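Local coordinates for protein restriction endonuclease (Mycobacterium sp., PDB 4F0Q) that cleaves DNA as a tetrameric, cytosine methylation-dependent restriction endonuclease, probably reading the modified base with its N-terminal part and cutting with a magnesium-binding nuclease domain, at residues R21-G26 against H49-P54; V62-G67 against A86-P91; F157-V162 against V176-A181. All coordinates share one frame; numbering follows the deposited sequence.

Interaction 1: R21-G26 against H49-P54; sequences RLVFVG and HWLTSP
The crowded first torsion of Arg21, with CG between the backbone N and the carbonyl carbon (chi1 49°), followed by a chain extended from CG to NE, carries the side chain from the head of strand 22-24 to the C-terminal turn of helix 48-52. A last turn about NE-CD (chi4 -85°) swings the guanidinium out of the line of the chain. Leu51 answers with CG anti to its own backbone N, so that its two methyl branches meet the other segment.

Arg21 NE donates to Leu51 O at 2.9 Å, with a nearly straight N-H...O angle of 162°. The oxygen lies at the guanidinium edge, close to its plane, while NE stands above the carbonyl plane rather than on a lone pair. Arg21 NH2 adds a weak bond to the same Leu51 O at 3.4 Å. Over one guanidinium face, toward the rim, lies Pro54, whose CD is 3.4 Å from Arg21 NH2; a compact apolar ring suits packing on that flat group. Leu51 divides its work: CD1 comes within 4.1 Å of Arg21 CD, and CD2 lies 3.8 Å from Val23 CB. A branched leucine thus serves both the aliphatic arm of the arginine and the short beta-branched valine. Arg21 CD also nears Trp50 CH2, at 4.2 Å.

Val16 of helix 6-17 touches both Arg21 and Pro54, and Asp225 forms a salt bridge with Arg21 NH2. Strand 22-24 pairs with strand 218-220.

A long arginine in this buried place can fasten a strand to a helix end while its charge is answered twice: Asp225 supplies a full negative charge, and the carbonyl end of the helix probably adds a favourable partial one.

Interaction 2: V62-G67 against A86-P91; sequences VMLEAG and AIRSSP
Three hydrogen bonds join these segments, and Arg88 takes part in all of them. Its backbone N donates to Gly67 O at 2.9 Å, almost straight (170°), and its backbone O receives Gly67 N at 3.3 Å, on a lone pair in the carbonyl plane. Its side chain, extended all the way with CG anti to the backbone N (chi1 176°), reaches across the incoming loop, obliquely over Leu64, until NH1 donates to Leu64 O at 3.1 Å. That bond lies in the guanidinium plane and points nearly along the C=O axis; the length of the extended arginine lets it reach this carbonyl while its backbone stays in the strand pairing. Under the arm, Leu64 CG packs 3.8 Å from Arg88 CB, and Leu64 CD1 reaches the small Ala86 CB at 3.7 Å.

Other loop groups are satisfied from nearby: Leu64 N by the Tyr31 hydroxyl, Glu65 N by Asn69 OD1, while Asn69 ND2 serves Ala86 O. Gly67 has a positive phi (98°), readily adopted without a side chain.

Gly67 and Arg88 form an antiparallel hydrogen-bonded pair, the start of the pairing between strands 67-69 and 85-89 in a curled mixed sheet, consistent with the PUA-clan family to which this N-terminal part is assigned.

Interaction 3: F157-V162 against V176-A181; sequences FLFRAV and VEFCGA
A beta bulge interrupts the antiparallel pairing of two central strands, 156-166 and 175-193, in the curled sheet of the N-terminal region. Arg160 and Glu177 form a regular hydrogen-bonded pair, but between Phe159-Phe178 and Phe157-Ala181 the register slips by one residue, so that Leu158 faces both Cys179 and Gly180. Leu158 N donates to Gly180 O at 2.9 Å, nearly along the C=O axis, and Leu158 O receives Cys179 N. Gly180 takes a positive phi (98°), easily reached by glycine.

On the face of the phenylalanines, Phe178, with CG anti to its backbone N, turns one edge of its ring toward two others, so the three rings form a corner-shaped cluster. Adjacent atoms of that edge do the touching: Phe178 CE1 meets Phe157 CD2 at 3.5 Å, and Phe178 CD1 meets Phe159 CE1 at the same 3.5 Å. The planes are oblique, 46° and 54° apart. Gly180 N lies over the centre of one Phe178 face, and Ala181 CB, small enough for the place, lies over a Phe157 face, 4.1 Å from CE1. Val219 continues this apolar layer.

On the other face, Arg160 and Glu177 run side by side, pointing the same way. NH2 of Arg160 donates to Glu177 OE2 at 3.2 Å; the oxygen lies in the guanidinium plane yet is approached from above the carboxylate plane. Cys179 SG comes within 3.5 Å of Arg160 NE, and Val162 CG1 packs 3.3 Å from Glu177 OE1.

The two faces therefore differ in chemistry: an aromatic cluster packs one, while on the other, where Phe105 and Leu107 pack on Arg160 and Cys179, the partly exposed Arg160 and Glu177 form a salt bridge in which each charge probably steadies its partner's ionised form.

Interactions 2 and 3 share a sheet, their centres about 8 Å apart: strand 85-89 lies beside strand 156-166, with Ile87 O 2.8 Å from Phe159 N in a probable hydrogen bond. Interaction 1 meets the other strand of interaction 3, where Gly26 N probably bonds to Phe178 O at 2.8 Å and Val23 CG2 packs 3.7 Å from Phe178 CD2. Helix 48-52 closes the circuit, since His49 CE1 lies 3.9 Å from Met63 SD of interaction 2. All three thus build one N-terminal framework; the magnesium site of Asp334, Gln355 and Ala356 belongs to the separate nuclease sheet, and none of the three contacts contributes to it.

Interaction 1: R21-G26 against H49-P54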
loop_
_atom_site.group_PDB
_atom_site.type_symbol
_atom_site.label_atom_id
_atom_site.label_comp_id
_atom_site.label_asym_id
_atom_site.label_seq_id
_atom_site.Cartn_x
_atom_site.Cartn_y
_atom_site.Cartn_z
ATOM N N ARG A 21 32.179 -17.526 25.098
ATOM C CA ARG A 21 31.683 -16.467 25.970
ATOM C C ARG A 21 30.595 -15.649 25.272
ATOM O O ARG A 21 30.870 -14.674 24.571
ATOM C CB ARG A 21 32.826 -15.580 26.483
ATOM C CG ARG A 21 33.791 -15.087 25.421
ATOM C CD ARG A 21 34.891 -14.242 26.043
ATOM N NE ARG A 21 35.487 -13.325 25.077
ATOM C CZ ARG A 21 36.467 -13.650 24.242
ATOM N NH1 ARG A 21 36.971 -14.876 24.249
ATOM N NH2 ARG A 21 36.943 -12.745 23.399
ATOM N N LEU A 22 29.350 -16.067 25.473
ATOM C CA LEU A 22 28.215 -15.495 24.763
ATOM C C LEU A 22 27.720 -14.201 25.395
ATOM O O LEU A 22 27.375 -14.168 26.576
ATOM C CB LEU A 22 27.066 -16.503 24.710
ATOM C CG LEU A 22 27.403 -17.905 24.199
ATOM C CD1 LEU A 22 26.164 -18.787 24.216
ATOM C CD2 LEU A 22 28.002 -17.842 22.805
ATOM N N VAL A 23 27.685 -13.136 24.602
ATOM C CA VAL A 23 27.071 -11.889 25.037
ATOM C C VAL A 23 25.733 -11.715 24.322
ATOM O O VAL A 23 25.647 -11.853 23.104
ATOM C CB VAL A 23 27.993 -10.670 24.797
ATOM C CG1 VAL A 23 28.460 -10.617 23.353
ATOM C CG2 VAL A 23 27.288 -9.377 25.189
ATOM N N PHE A 24 24.685 -11.436 25.090
ATOM C CA PHE A 24 23.345 -11.333 24.528
ATOM C C PHE A 24 22.908 -9.884 24.359
ATOM O O PHE A 24 23.434 -8.987 25.015
ATOM C CB PHE A 24 22.340 -12.094 25.396
ATOM C CG PHE A 24 22.626 -13.563 25.501
ATOM C CD1 PHE A 24 22.112 -14.450 24.569
ATOM C CD2 PHE A 24 23.413 -14.057 26.528
ATOM C CE1 PHE A 24 22.374 -15.802 24.662
ATOM C CE2 PHE A 24 23.680 -15.410 26.625
ATOM C CZ PHE A 24 23.159 -16.284 25.691
ATOM N N VAL A 25 21.948 -9.661 23.468
ATOM C CA VAL A 25 21.433 -8.320 23.226
ATOM C C VAL A 25 20.717 -7.790 24.463
ATOM O O VAL A 25 19.708 -8.346 24.894
ATOM C CB VAL A 25 20.470 -8.290 22.026
ATOM C CG1 VAL A 25 19.927 -6.885 21.820
ATOM C CG2 VAL A 25 21.171 -8.784 20.772
ATOM N N GLY A 26 21.253 -6.716 25.034
ATOM C CA GLY A 26 20.679 -6.123 26.226
ATOM C C GLY A 26 21.540 -6.346 27.454
ATOM O O GLY A 26 21.236 -5.838 28.533
ATOM N N HIS A 49 36.241 -5.132 29.167
ATOM C CA HIS A 49 37.568 -5.390 28.618
ATOM C C HIS A 49 37.953 -6.865 28.636
ATOM O O HIS A 49 38.755 -7.310 27.818
ATOM C CB HIS A 49 38.623 -4.544 29.334
ATOM C CG HIS A 49 38.550 -3.087 28.999
ATOM N ND1 HIS A 49 38.931 -2.587 27.773
ATOM C CD2 HIS A 49 38.133 -2.024 29.726
ATOM C CE1 HIS A 49 38.755 -1.278 27.759
ATOM N NE2 HIS A 49 38.273 -0.910 28.933
ATOM N N TRP A 50 37.382 -7.623 29.565
ATOM C CA TRP A 50 37.600 -9.063 29.577
ATOM C C TRP A 50 36.800 -9.732 28.468
ATOM O O TRP A 50 37.292 -10.634 27.792
ATOM C CB TRP A 50 37.216 -9.674 30.923
ATOM C CG TRP A 50 37.174 -11.168 30.871
ATOM C CD1 TRP A 50 38.225 -12.022 31.022
ATOM C CD2 TRP A 50 36.023 -11.986 30.630
ATOM N NE1 TRP A 50 37.801 -13.322 30.897
ATOM C CE2 TRP A 50 36.452 -13.327 30.654
ATOM C CE3 TRP A 50 34.671 -11.714 30.396
ATOM C CZ2 TRP A 50 35.578 -14.395 30.459
ATOM C CZ3 TRP A 50 33.805 -12.775 30.201
ATOM C CH2 TRP A 50 34.262 -14.098 30.234
ATOM N N LEU A 51 35.561 -9.286 28.295
ATOM C CA LEU A 51 34.666 -9.871 27.306
ATOM C C LEU A 51 35.159 -9.614 25.885
ATOM O O LEU A 51 35.045 -10.476 25.014
ATOM C CB LEU A 51 33.248 -9.321 27.487
ATOM C CG LEU A 51 32.147 -9.893 26.590
ATOM C CD1 LEU A 51 32.014 -11.397 26.787
ATOM C CD2 LEU A 51 30.824 -9.194 26.862
ATOM N N THR A 52 35.718 -8.429 25.660
ATOM C CA THR A 52 36.175 -8.041 24.329
ATOM C C THR A 52 37.622 -8.447 24.064
ATOM O O THR A 52 38.008 -8.686 22.920
ATOM C CB THR A 52 36.033 -6.525 24.103
ATOM O OG1 THR A 52 36.758 -5.817 25.116
ATOM C CG2 THR A 52 34.572 -6.120 24.155
ATOM N N SER A 53 38.421 -8.518 25.123
ATOM C CA SER A 53 39.828 -8.874 24.990
ATOM C C SER A 53 40.373 -9.485 26.275
ATOM O O SER A 53 41.059 -8.806 27.039
ATOM C CB SER A 53 40.654 -7.644 24.614
ATOM O OG SER A 53 42.025 -7.975 24.484
ATOM N N PRO A 54 40.080 -10.773 26.509
ATOM C CA PRO A 54 40.502 -11.467 27.732
ATOM C C PRO A 54 42.020 -11.489 27.891
ATOM O O PRO A 54 42.743 -11.533 26.895
ATOM C CB PRO A 54 39.961 -12.888 27.532
ATOM C CG PRO A 54 39.792 -13.029 26.059
ATOM C CD PRO A 54 39.389 -11.675 25.573
#

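Interaction 2: V62-G67 against A86-P91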
loop_
_atom_site.group_PDB
_atom_site.type_symbol
_atom_site.label_atom_id
_atom_site.label_comp_id
_atom_site.label_asym_id
_atom_site.label_seq_id
_atom_site.Cartn_x
_atom_site.Cartn_y
_atom_site.Cartn_z
ATOM N N VAL A 62 40.172 -3.537 23.390
ATOM C CA VAL A 62 39.299 -2.956 22.383
ATOM C C VAL A 62 38.628 -1.737 23.001
ATOM O O VAL A 62 37.565 -1.844 23.610
ATOM C CB VAL A 62 38.226 -3.956 21.914
ATOM C CG1 VAL A 62 37.378 -3.351 20.804
ATOM C CG2 VAL A 62 38.878 -5.247 21.446
ATOM N N MET A 63 39.268 -0.580 22.858
ATOM C CA MET A 63 38.797 0.644 23.497
ATOM C C MET A 63 37.413 1.058 23.012
ATOM O O MET A 63 37.098 0.941 21.828
ATOM C CB MET A 63 39.796 1.782 23.280
ATOM C CG MET A 63 41.154 1.539 23.916
ATOM S SD MET A 63 41.030 1.167 25.677
ATOM C CE MET A 63 40.233 2.649 26.285
ATOM N N LEU A 64 36.590 1.538 23.939
ATOM C CA LEU A 64 35.236 1.962 23.615
ATOM C C LEU A 64 34.989 3.390 24.091
ATOM O O LEU A 64 34.210 3.627 25.014
ATOM C CB LEU A 64 34.213 1.005 24.233
ATOM C CG LEU A 64 32.761 1.124 23.766
ATOM C CD1 LEU A 64 32.645 0.821 22.282
ATOM C CD2 LEU A 64 31.859 0.207 24.576
ATOM N N GLU A 65 35.666 4.342 23.457
ATOM C CA GLU A 65 35.466 5.752 23.765
ATOM C C GLU A 65 34.139 6.226 23.190
ATOM O O GLU A 65 33.373 5.436 22.636
ATOM C CB GLU A 65 36.609 6.596 23.195
ATOM C CG GLU A 65 37.984 6.243 23.740
ATOM C CD GLU A 65 38.162 6.646 25.192
ATOM O OE1 GLU A 65 39.045 6.072 25.863
ATOM O OE2 GLU A 65 37.425 7.539 25.661
ATOM N N ALA A 66 33.869 7.519 23.318
ATOM C CA ALA A 66 32.654 8.091 22.755
ATOM C C ALA A 66 32.705 8.053 21.231
ATOM O O ALA A 66 33.661 8.529 20.619
ATOM C CB ALA A 66 32.459 9.517 23.247
ATOM N N GLY A 67 31.678 7.470 20.623
ATOM C CA GLY A 67 31.561 7.462 19.178
ATOM C C GLY A 67 32.040 6.192 18.505
ATOM O O GLY A 67 31.656 5.086 18.884
ATOM N N ALA A 86 33.728 -0.879 16.929
ATOM C CA ALA A 86 32.964 -0.773 18.165
ATOM C C ALA A 86 32.351 0.614 18.302
ATOM O O ALA A 86 33.065 1.613 18.371
ATOM C CB ALA A 86 33.851 -1.083 19.360
ATOM N N ILE A 87 31.025 0.670 18.343
ATOM C CA ILE A 87 30.313 1.940 18.414
ATOM C C ILE A 87 29.632 2.144 19.765
ATOM O O ILE A 87 28.871 1.293 20.226
ATOM C CB ILE A 87 29.275 2.065 17.277
ATOM C CG1 ILE A 87 29.983 2.262 15.936
ATOM C CG2 ILE A 87 28.321 3.216 17.539
ATOM C CD1 ILE A 87 29.046 2.278 14.750
ATOM N N ARG A 88 29.922 3.278 20.396
ATOM C CA ARG A 88 29.317 3.629 21.673
ATOM C C ARG A 88 28.404 4.838 21.510
ATOM O O ARG A 88 28.869 5.960 21.309
ATOM C CB ARG A 88 30.397 3.917 22.715
ATOM C CG ARG A 88 29.866 4.392 24.055
ATOM C CD ARG A 88 30.998 4.573 25.049
ATOM N NE ARG A 88 30.554 5.216 26.281
ATOM C CZ ARG A 88 31.347 5.467 27.317
ATOM N NH1 ARG A 88 32.628 5.127 27.270
ATOM N NH2 ARG A 88 30.860 6.057 28.400
ATOM N N SER A 89 27.101 4.599 21.594
ATOM C CA SER A 89 26.118 5.657 21.406
ATOM C C SER A 89 25.662 6.226 22.742
ATOM O O SER A 89 25.595 5.513 23.742
ATOM C CB SER A 89 24.915 5.138 20.614
ATOM O OG SER A 89 23.996 6.180 20.337
ATOM N N SER A 90 25.350 7.517 22.748
ATOM C CA SER A 90 24.894 8.198 23.950
ATOM C C SER A 90 24.235 9.518 23.566
ATOM O O SER A 90 24.654 10.164 22.604
ATOM C CB SER A 90 26.071 8.450 24.896
ATOM O OG SER A 90 27.050 9.274 24.288
ATOM N N PRO A 91 23.202 9.929 24.322
ATOM C CA PRO A 91 22.659 9.187 25.466
ATOM C C PRO A 91 21.351 8.455 25.176
ATOM O O PRO A 91 20.930 7.646 26.004
ATOM C CB PRO A 91 22.382 10.298 26.475
ATOM C CG PRO A 91 21.975 11.465 25.611
ATOM C CD PRO A 91 22.716 11.320 24.293
#

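Interaction 3: F157-V162 against V176-A181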
loop_
_atom_site.group_PDB
_atom_site.type_symbol
_atom_site.label_atom_id
_atom_site.label_comp_id
_atom_site.label_asym_id
_atom_site.label_seq_id
_atom_site.Cartn_x
_atom_site.Cartn_y
_atom_site.Cartn_z
ATOM N N PHE A 157 29.708 -3.797 16.042
ATOM C CA PHE A 157 29.191 -4.128 17.363
ATOM C C PHE A 157 28.665 -2.878 18.052
ATOM O O PHE A 157 29.432 -1.985 18.413
ATOM C CB PHE A 157 30.277 -4.786 18.216
ATOM C CG PHE A 157 30.438 -6.256 17.963
ATOM C CD1 PHE A 157 30.760 -6.725 16.700
ATOM C CD2 PHE A 157 30.273 -7.169 18.990
ATOM C CE1 PHE A 157 30.905 -8.079 16.466
ATOM C CE2 PHE A 157 30.423 -8.524 18.762
ATOM C CZ PHE A 157 30.739 -8.979 17.499
ATOM N N LEU A 158 27.350 -2.820 18.228
ATOM C CA LEU A 158 26.711 -1.640 18.793
ATOM C C LEU A 158 26.654 -1.687 20.315
ATOM O O LEU A 158 26.363 -2.723 20.907
ATOM C CB LEU A 158 25.305 -1.471 18.217
ATOM C CG LEU A 158 25.232 -1.402 16.690
ATOM C CD1 LEU A 158 23.794 -1.271 16.218
ATOM C CD2 LEU A 158 26.079 -0.253 16.165
ATOM N N PHE A 159 26.945 -0.551 20.938
ATOM C CA PHE A 159 26.822 -0.403 22.381
ATOM C C PHE A 159 26.174 0.937 22.698
ATOM O O PHE A 159 26.329 1.897 21.945
ATOM C CB PHE A 159 28.194 -0.486 23.055
ATOM C CG PHE A 159 28.872 -1.816 22.896
ATOM C CD1 PHE A 159 28.633 -2.842 23.795
ATOM C CD2 PHE A 159 29.754 -2.040 21.851
ATOM C CE1 PHE A 159 29.255 -4.066 23.652
ATOM C CE2 PHE A 159 30.379 -3.262 21.703
ATOM C CZ PHE A 159 30.129 -4.277 22.605
ATOM N N ARG A 160 25.443 1.007 23.807
ATOM C CA ARG A 160 24.885 2.290 24.234
ATOM C C ARG A 160 24.970 2.507 25.744
ATOM O O ARG A 160 24.614 1.631 26.527
ATOM C CB ARG A 160 23.446 2.468 23.735
ATOM C CG ARG A 160 22.468 1.403 24.200
ATOM C CD ARG A 160 21.086 1.647 23.619
ATOM N NE ARG A 160 20.169 0.541 23.883
ATOM C CZ ARG A 160 18.913 0.495 23.452
ATOM N NH1 ARG A 160 18.420 1.497 22.737
ATOM N NH2 ARG A 160 18.147 -0.549 23.736
ATOM N N ALA A 161 25.450 3.681 26.140
ATOM C CA ALA A 161 25.568 4.025 27.553
ATOM C C ALA A 161 24.196 4.095 28.215
ATOM O O ALA A 161 23.407 4.998 27.936
ATOM C CB ALA A 161 26.304 5.346 27.717
ATOM N N VAL A 162 23.916 3.136 29.092
ATOM C CA VAL A 162 22.615 3.058 29.746
ATOM C C VAL A 162 22.738 3.096 31.265
ATOM O O VAL A 162 23.824 2.916 31.817
ATOM C CB VAL A 162 21.857 1.779 29.345
ATOM C CG1 VAL A 162 21.628 1.746 27.841
ATOM C CG2 VAL A 162 22.618 0.544 29.804
ATOM N N VAL A 176 27.662 0.051 29.785
ATOM C CA VAL A 176 27.201 0.038 28.403
ATOM C C VAL A 176 26.369 -1.206 28.106
ATOM O O VAL A 176 26.623 -2.282 28.644
ATOM C CB VAL A 176 28.374 0.125 27.402
ATOM C CG1 VAL A 176 28.979 1.521 27.409
ATOM C CG2 VAL A 176 29.427 -0.931 27.715
ATOM N N GLU A 177 25.370 -1.043 27.247
ATOM C CA GLU A 177 24.487 -2.134 26.864
ATOM C C GLU A 177 24.822 -2.616 25.458
ATOM O O GLU A 177 25.024 -1.809 24.549
ATOM C CB GLU A 177 23.029 -1.679 26.923
ATOM C CG GLU A 177 22.042 -2.678 26.348
ATOM C CD GLU A 177 20.646 -2.105 26.202
ATOM O OE1 GLU A 177 20.333 -1.113 26.893
ATOM O OE2 GLU A 177 19.863 -2.642 25.392
ATOM N N PHE A 178 24.880 -3.936 25.293
ATOM C CA PHE A 178 25.154 -4.547 23.997
ATOM C C PHE A 178 23.899 -4.561 23.130
ATOM O O PHE A 178 22.827 -4.971 23.574
ATOM C CB PHE A 178 25.696 -5.965 24.186
ATOM C CG PHE A 178 26.025 -6.669 22.900
ATOM C CD1 PHE A 178 27.055 -6.220 22.091
ATOM C CD2 PHE A 178 25.315 -7.793 22.510
ATOM C CE1 PHE A 178 27.363 -6.869 20.910
ATOM C CE2 PHE A 178 25.619 -8.448 21.331
ATOM C CZ PHE A 178 26.646 -7.986 20.532
ATOM N N CYS A 179 24.041 -4.111 21.887
ATOM C CA CYS A 179 22.901 -3.956 20.989
ATOM C C CYS A 179 23.028 -4.800 19.724
ATOM O O CYS A 179 22.262 -4.626 18.775
ATOM C CB CYS A 179 22.714 -2.482 20.618
ATOM S SG CYS A 179 22.349 -1.401 22.021
ATOM N N GLY A 180 23.995 -5.710 19.711
ATOM C CA GLY A 180 24.150 -6.637 18.606
ATOM C C GLY A 180 25.200 -6.245 17.585
ATOM O O GLY A 180 25.835 -5.194 17.693
ATOM N N ALA A 181 25.388 -7.108 16.592
ATOM C CA ALA A 181 26.288 -6.832 15.480
ATOM C C ALA A 181 25.472 -6.324 14.298
ATOM O O ALA A 181 24.394 -6.845 14.013
ATOM C CB ALA A 181 27.061 -8.085 15.099
#